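Local coordinates for protein (sliding clamp) (PDB 1B77), which serves as the sliding clamp of a phage replisome, three subunits forming a ring that probably encircles DNA and tethers the polymerase during synthesis, at residues Y55-N58 and S59-I63; P93-D96 and K97-V101; L127-S130 and R131-I135. All coordinates share one frame; numbering follows the deposited sequence.

Contact 1. Residues Y55-N58 and S59-I63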
loop_
_atom_site.group_PDB
_atom_site.type_symbol
_atom_site.label_atom_id
_atom_site.label_comp_id
_atom_site.label_asym_id
_atom_site.label_seq_id
_atom_site.Cartn_x
_atom_site.Cartn_y
_atom_site.Cartn_z
ATOM N N TYR A 55 -10.345 17.502 -18.418
ATOM C CA TYR A 55 -8.982 17.871 -18.033
ATOM C C TYR A 55 -8.322 16.765 -17.207
ATOM O O TYR A 55 -7.137 16.482 -17.376
ATOM C CB TYR A 55 -9.012 19.154 -17.199
ATOM C CG TYR A 55 -7.650 19.745 -16.898
ATOM C CD1 TYR A 55 -6.897 20.353 -17.898
ATOM C CD2 TYR A 55 -7.111 19.685 -15.612
ATOM C CE1 TYR A 55 -5.636 20.895 -17.627
ATOM C CE2 TYR A 55 -5.850 20.222 -15.326
ATOM C CZ TYR A 55 -5.121 20.826 -16.338
ATOM O OH TYR A 55 -3.895 21.383 -16.057
ATOM N N ASP A 56 -9.095 16.150 -16.314
ATOM C CA ASP A 56 -8.589 15.092 -15.440
ATOM C C ASP A 56 -9.454 13.844 -15.571
ATOM O O ASP A 56 -10.277 13.547 -14.705
ATOM C CB ASP A 56 -8.600 15.564 -13.983
ATOM C CG ASP A 56 -7.822 14.635 -13.056
ATOM O OD1 ASP A 56 -7.597 13.451 -13.408
ATOM O OD2 ASP A 56 -7.447 15.098 -11.956
ATOM N N LEU A 57 -9.249 13.116 -16.662
ATOM C CA LEU A 57 -10.003 11.909 -16.957
ATOM C C LEU A 57 -9.959 10.866 -15.849
ATOM O O LEU A 57 -10.979 10.261 -15.522
ATOM C CB LEU A 57 -9.487 11.286 -18.257
ATOM C CG LEU A 57 -10.099 9.948 -18.668
ATOM C CD1 LEU A 57 -11.609 10.079 -18.734
ATOM C CD2 LEU A 57 -9.523 9.517 -20.015
ATOM N N ASN A 58 -8.789 10.655 -15.261
ATOM C CA ASN A 58 -8.691 9.646 -14.220
ATOM C C ASN A 58 -9.579 9.898 -13.013
ATOM O O ASN A 58 -10.238 8.974 -12.531
ATOM C CB ASN A 58 -7.257 9.479 -13.743
ATOM C CG ASN A 58 -7.038 8.134 -13.094
ATOM O OD1 ASN A 58 -7.155 7.095 -13.761
ATOM N ND2 ASN A 58 -6.742 8.133 -11.791
ATOM N N SER A 59 -9.592 11.140 -12.520
ATOM C CA SER A 59 -10.415 11.484 -11.357
ATOM C C SER A 59 -11.898 11.407 -11.707
ATOM O O SER A 59 -12.732 11.096 -10.857
ATOM C CB SER A 59 -10.071 12.886 -10.839
ATOM O OG SER A 59 -8.719 12.952 -10.418
ATOM N N PHE A 60 -12.224 11.709 -12.958
ATOM C CA PHE A 60 -13.602 11.630 -13.433
ATOM C C PHE A 60 -14.042 10.168 -13.341
ATOM O O PHE A 60 -15.073 9.855 -12.742
ATOM C CB PHE A 60 -13.679 12.100 -14.888
ATOM C CG PHE A 60 -15.022 11.877 -15.534
ATOM C CD1 PHE A 60 -16.126 12.628 -15.157
ATOM C CD2 PHE A 60 -15.174 10.923 -16.533
ATOM C CE1 PHE A 60 -17.368 12.436 -15.766
ATOM C CE2 PHE A 60 -16.408 10.722 -17.146
ATOM C CZ PHE A 60 -17.506 11.482 -16.763
ATOM N N LEU A 61 -13.255 9.275 -13.938
ATOM C CA LEU A 61 -13.561 7.846 -13.911
ATOM C C LEU A 61 -13.714 7.327 -12.479
ATOM O O LEU A 61 -14.643 6.571 -12.189
ATOM C CB LEU A 61 -12.469 7.056 -14.637
ATOM C CG LEU A 61 -12.319 7.421 -16.120
ATOM C CD1 LEU A 61 -11.097 6.714 -16.708
ATOM C CD2 LEU A 61 -13.596 7.039 -16.868
ATOM N N SER A 62 -12.810 7.733 -11.588
ATOM C CA SER A 62 -12.890 7.301 -10.193
ATOM C C SER A 62 -14.225 7.731 -9.583
ATOM O O SER A 62 -14.839 6.994 -8.813
ATOM C CB SER A 62 -11.743 7.896 -9.379
ATOM O OG SER A 62 -10.502 7.391 -9.834
ATOM N N ILE A 63 -14.674 8.928 -9.935
ATOM C CA ILE A 63 -15.943 9.425 -9.425
ATOM C C ILE A 63 -17.119 8.542 -9.872
ATOM O O ILE A 63 -18.102 8.390 -9.143
ATOM C CB ILE A 63 -16.156 10.895 -9.870
ATOM C CG1 ILE A 63 -15.689 11.829 -8.751
ATOM C CG2 ILE A 63 -17.607 11.156 -10.243
ATOM C CD1 ILE A 63 -16.459 11.665 -7.465
#
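The carbonyl oxygen N58 O is gripped twice by S62: its backbone N donates to it at 3.0 Å and its hydroxyl OG at 3.1 Å, the two donors arriving from opposite faces of the carbonyl plane. S62 can do both because its OG stands beside its own backbone N (chi1 -65°), folded back toward the preceding turn. One residue earlier, L61 N meets L57 O at 2.9 Å in a nearly straight helical bond, and F60 N closes the first turn on D56 O. The carboxylate of D56 caps that turn. OD1 accepts from S59 N at 3.2 Å, with the N-H directed almost straight at it but coming from well above the carboxylate plane, while OD2 takes a weak bond from S59 OG at 2.9 Å. The negative group thus lies at the helix N-terminus, where the helix dipole would probably stabilise its charge.

On the apolar side, L57 CD1 reaches L61 CG at 3.8 Å, the two leucines crossing at a slant, and also comes obliquely to the F60 ring. L57 and L61 lean on helix 5-15, F60 turns its ring edge-to-face with W92, and I63 packs on L133 of the second subunit. This is an N-capped amphipathic helix of the DNA-clamp fold, D56 being the N-cap, with its far end at a subunit interface.

Contact 2. Residues P93-D96 and K97-V101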
loop_
_atom_site.group_PDB
_atom_site.type_symbol
_atom_site.label_atom_id
_atom_site.label_comp_id
_atom_site.label_asym_id
_atom_site.label_seq_id
_atom_site.Cartn_x
_atom_site.Cartn_y
_atom_site.Cartn_z
ATOM N N PRO A 93 -16.516 19.375 -13.856
ATOM C CA PRO A 93 -16.162 20.419 -14.816
ATOM C C PRO A 93 -15.831 19.979 -16.237
ATOM O O PRO A 93 -15.146 18.979 -16.454
ATOM C CB PRO A 93 -14.980 21.105 -14.145
ATOM C CG PRO A 93 -14.319 19.974 -13.428
ATOM C CD PRO A 93 -15.500 19.280 -12.793
ATOM N N ALA A 94 -16.342 20.752 -17.191
ATOM C CA ALA A 94 -16.094 20.537 -18.610
ATOM C C ALA A 94 -14.913 21.446 -18.910
ATOM O O ALA A 94 -14.955 22.636 -18.608
ATOM C CB ALA A 94 -17.298 20.970 -19.428
ATOM N N ALA A 95 -13.861 20.895 -19.498
ATOM C CA ALA A 95 -12.676 21.680 -19.791
ATOM C C ALA A 95 -12.742 22.434 -21.114
ATOM O O ALA A 95 -13.420 22.021 -22.055
ATOM C CB ALA A 95 -11.456 20.778 -19.781
ATOM N N ASP A 96 -12.049 23.561 -21.181
ATOM C CA ASP A 96 -12.021 24.286 -22.428
ATOM C C ASP A 96 -11.016 23.493 -23.250
ATOM O O ASP A 96 -9.936 23.153 -22.754
ATOM C CB ASP A 96 -11.518 25.710 -22.244
ATOM C CG ASP A 96 -11.485 26.473 -23.552
ATOM O OD1 ASP A 96 -12.519 27.067 -23.924
ATOM O OD2 ASP A 96 -10.429 26.457 -24.217
ATOM N N LYS A 97 -11.379 23.190 -24.492
ATOM C CA LYS A 97 -10.526 22.425 -25.394
ATOM C C LYS A 97 -9.065 22.851 -25.391
ATOM O O LYS A 97 -8.180 22.009 -25.493
ATOM C CB LYS A 97 -11.035 22.527 -26.843
ATOM C CG LYS A 97 -12.197 21.635 -27.192
ATOM C CD LYS A 97 -12.479 21.700 -28.698
ATOM C CE LYS A 97 -13.587 20.734 -29.109
ATOM N NZ LYS A 97 -13.851 20.745 -30.590
ATOM N N SER A 98 -8.810 24.151 -25.281
ATOM C CA SER A 98 -7.436 24.635 -25.328
ATOM C C SER A 98 -6.531 24.172 -24.200
ATOM O O SER A 98 -5.317 24.334 -24.298
ATOM C CB SER A 98 -7.396 26.172 -25.411
ATOM O OG SER A 98 -7.729 26.799 -24.179
ATOM N N THR A 99 -7.103 23.591 -23.143
ATOM C CA THR A 99 -6.298 23.140 -21.999
ATOM C C THR A 99 -5.925 21.664 -21.985
ATOM O O THR A 99 -5.400 21.168 -20.985
ATOM C CB THR A 99 -6.980 23.444 -20.640
ATOM O OG1 THR A 99 -8.174 22.665 -20.518
ATOM C CG2 THR A 99 -7.311 24.927 -20.529
ATOM N N ILE A 100 -6.211 20.959 -23.072
ATOM C CA ILE A 100 -5.853 19.547 -23.179
ATOM C C ILE A 100 -5.339 19.305 -24.585
ATOM O O ILE A 100 -5.654 20.069 -25.495
ATOM C CB ILE A 100 -7.055 18.620 -22.959
ATOM C CG1 ILE A 100 -8.110 18.879 -24.032
ATOM C CG2 ILE A 100 -7.616 18.828 -21.571
ATOM C CD1 ILE A 100 -9.223 17.861 -24.039
ATOM N N VAL A 101 -4.543 18.255 -24.764
ATOM C CA VAL A 101 -4.020 17.929 -26.086
ATOM C C VAL A 101 -4.798 16.727 -26.592
ATOM O O VAL A 101 -5.000 15.764 -25.850
ATOM C CB VAL A 101 -2.516 17.596 -26.027
ATOM C CG1 VAL A 101 -2.032 17.101 -27.387
ATOM C CG2 VAL A 101 -1.742 18.828 -25.619
#
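The carboxylate of D96 overlaps the first residues of the 3-10 turn 97-99, its OD2 taking bonds from both the hydroxyl and the backbone N of S98. S98 OG donates to D96 OD2 at 2.7 Å, on the anti side and somewhat out of the carboxylate plane. From the opposite face, S98 N reaches the same D96 OD2 at 3.0 Å, well above the plane. With CG anti to the backbone N (chi1 180°), the D96 side chain is swung beside its own carbonyl carbon, which carries the carboxylate forward along the chain to S98. A side-chain oxygen bonded to the N-H two residues on makes this an Asx turn.

The carbonyl of D96 is used just as fully. T99 N donates to D96 O at 2.9 Å, nearly straight along its N-H yet above the carbonyl plane, and T99 OG1 donates to D96 O at 2.9 Å within that plane. For T99 the hydroxyl sits between its backbone N and carbonyl carbon (chi1 66°), which turns OG1 back onto D96 and also brings it to 3.9 Å from A95 CB. Y55 touches A95, T99 and I100, while A95 is tied to A53 through the backbone.

Each of two oxygens of a single aspartate therefore accepts from a backbone N-H and a hydroxyl. Such doubled acceptance should restrain the carboxylate and both hydroxyls, would probably stabilise the charged form of D96, and probably helps to give this surface loop its shape.

Contact 3. Residues L127-S130 and R131-I135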
loop_
_atom_site.group_PDB
_atom_site.type_symbol
_atom_site.label_atom_id
_atom_site.label_comp_id
_atom_site.label_asym_id
_atom_site.label_seq_id
_atom_site.Cartn_x
_atom_site.Cartn_y
_atom_site.Cartn_z
ATOM N N LEU A 127 7.097 -6.182 -19.507
ATOM C CA LEU A 127 6.787 -5.014 -18.696
ATOM C C LEU A 127 7.214 -5.201 -17.235
ATOM O O LEU A 127 7.715 -4.272 -16.603
ATOM C CB LEU A 127 5.285 -4.706 -18.780
ATOM C CG LEU A 127 4.785 -4.044 -20.071
ATOM C CD1 LEU A 127 5.339 -4.746 -21.288
ATOM C CD2 LEU A 127 3.270 -4.058 -20.090
ATOM N N ARG A 128 7.027 -6.408 -16.711
ATOM C CA ARG A 128 7.388 -6.705 -15.329
ATOM C C ARG A 128 8.893 -6.624 -15.109
ATOM O O ARG A 128 9.360 -5.937 -14.205
ATOM C CB ARG A 128 6.923 -8.114 -14.936
ATOM C CG ARG A 128 5.413 -8.367 -14.933
ATOM C CD ARG A 128 4.698 -7.698 -13.785
ATOM N NE ARG A 128 3.280 -8.058 -13.747
ATOM C CZ ARG A 128 2.806 -9.226 -13.318
ATOM N NH1 ARG A 128 3.633 -10.170 -12.879
ATOM N NH2 ARG A 128 1.500 -9.456 -13.336
ATOM N N VAL A 129 9.655 -7.333 -15.935
ATOM C CA VAL A 129 11.101 -7.356 -15.777
ATOM C C VAL A 129 11.816 -6.071 -16.220
ATOM O O VAL A 129 12.871 -5.730 -15.684
ATOM C CB VAL A 129 11.712 -8.569 -16.514
ATOM C CG1 VAL A 129 11.669 -8.351 -18.011
ATOM C CG2 VAL A 129 13.131 -8.799 -16.041
ATOM N N SER A 130 11.250 -5.354 -17.185
ATOM C CA SER A 130 11.875 -4.117 -17.646
ATOM C C SER A 130 12.121 -3.157 -16.485
ATOM O O SER A 130 13.183 -2.545 -16.384
ATOM C CB SER A 130 11.008 -3.431 -18.706
ATOM O OG SER A 130 11.209 -4.020 -19.984
ATOM N N ARG A 131 11.135 -3.033 -15.606
ATOM C CA ARG A 131 11.249 -2.151 -14.454
ATOM C C ARG A 131 12.320 -2.604 -13.463
ATOM O O ARG A 131 12.983 -1.781 -12.837
ATOM C CB ARG A 131 9.893 -2.043 -13.738
ATOM C CG ARG A 131 8.989 -0.948 -14.284
ATOM C CD ARG A 131 7.750 -1.485 -14.989
ATOM N NE ARG A 131 6.876 -2.257 -14.103
ATOM C CZ ARG A 131 5.640 -2.637 -14.429
ATOM N NH1 ARG A 131 5.136 -2.326 -15.618
ATOM N NH2 ARG A 131 4.914 -3.351 -13.576
ATOM N N GLY A 132 12.488 -3.916 -13.326
ATOM C CA GLY A 132 13.471 -4.447 -12.393
ATOM C C GLY A 132 14.918 -4.419 -12.853
ATOM O O GLY A 132 15.831 -4.510 -12.029
ATOM N N LEU A 133 15.131 -4.302 -14.163
ATOM C CA LEU A 133 16.477 -4.263 -14.734
ATOM C C LEU A 133 16.756 -2.900 -15.360
ATOM O O LEU A 133 17.699 -2.749 -16.133
ATOM C CB LEU A 133 16.630 -5.339 -15.814
ATOM C CG LEU A 133 16.572 -6.813 -15.416
ATOM C CD1 LEU A 133 16.497 -7.677 -16.667
ATOM C CD2 LEU A 133 17.797 -7.163 -14.590
ATOM N N GLN A 134 15.932 -1.919 -15.019
ATOM C CA GLN A 134 16.056 -0.566 -15.547
ATOM C C GLN A 134 16.138 -0.549 -17.065
ATOM O O GLN A 134 16.975 0.145 -17.644
ATOM C CB GLN A 134 17.285 0.154 -14.979
ATOM C CG GLN A 134 17.325 0.272 -13.468
ATOM C CD GLN A 134 17.983 -0.924 -12.833
ATOM O OE1 GLN A 134 19.150 -1.206 -13.094
ATOM N NE2 GLN A 134 17.239 -1.643 -11.998
ATOM N N ILE A 135 15.282 -1.333 -17.710
ATOM C CA ILE A 135 15.256 -1.357 -19.163
ATOM C C ILE A 135 14.395 -0.169 -19.572
ATOM O O ILE A 135 13.201 -0.133 -19.280
ATOM C CB ILE A 135 14.634 -2.666 -19.700
ATOM C CG1 ILE A 135 15.508 -3.859 -19.294
ATOM C CG2 ILE A 135 14.497 -2.593 -21.224
ATOM C CD1 ILE A 135 14.999 -5.208 -19.760
#
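L127 sets its carbonyl oxygen over one face of the R131 guanidinium: L127 O lies about 3.0 Å above the plane, displaced toward the rim, and touches R131 CD at 3.2 Å. It sits over that face instead of accepting a hydrogen bond, since R131 NE and NH1 are poorly aimed at it. Bends at chi2 (112°) and chi3 (62°) fold the arginine back along the helix and bring it there, and its NH1 also comes to 4.0 Å from L127 CB. R128 follows with its CD oblique to the same guanidinium; the two positive groups stay apart, R128 NE being 5.0 Å from R131 NH2.

V129 supplies the apolar link, its CG2 resting 3.6 Å from L133 CD1. Its carbonyl takes the last turn of the helix: L133 N donates to V129 O at 3.1 Å, and G132 N adds a weak bond. I135 N, five residues on from S130, donates to S130 O at 2.8 Å, closing over Q134, whose backbone is in the left-handed region, as at many helix C-termini. S130 OG gives its hydrogen bond to L126 O, one turn back, and its flank is covered by I135.

This weakly bonded C-terminal end of helix 120-132 lies against strand 165-171, where Y165 meets V129 and I135. K164 bonds to L133 O, and I63 and W92 of the third subunit pack against V129 and L133 respectively.

How the contacts relate
Contacts 1, 2 and 3 follow one another along the chain, the first two in the N-terminal half of the clamp subunit and the third in the C-terminal half. Contacts 1 and 2 are neighbours that touch, with centres about 13 Å apart, the helix 57-64 of one lying close to the loop after strand 88-92 that holds the other. Contact 3 is remote within the chain: its centre is about 28 Å from that of contact 1 and about 34 Å from that of contact 2. Across the subunit interface the two regions come together, because helix 57-64 of one copy packs on the end of helix 120-132 of the next. Head-to-tail repetition of this pairing helps close the three-subunit ring.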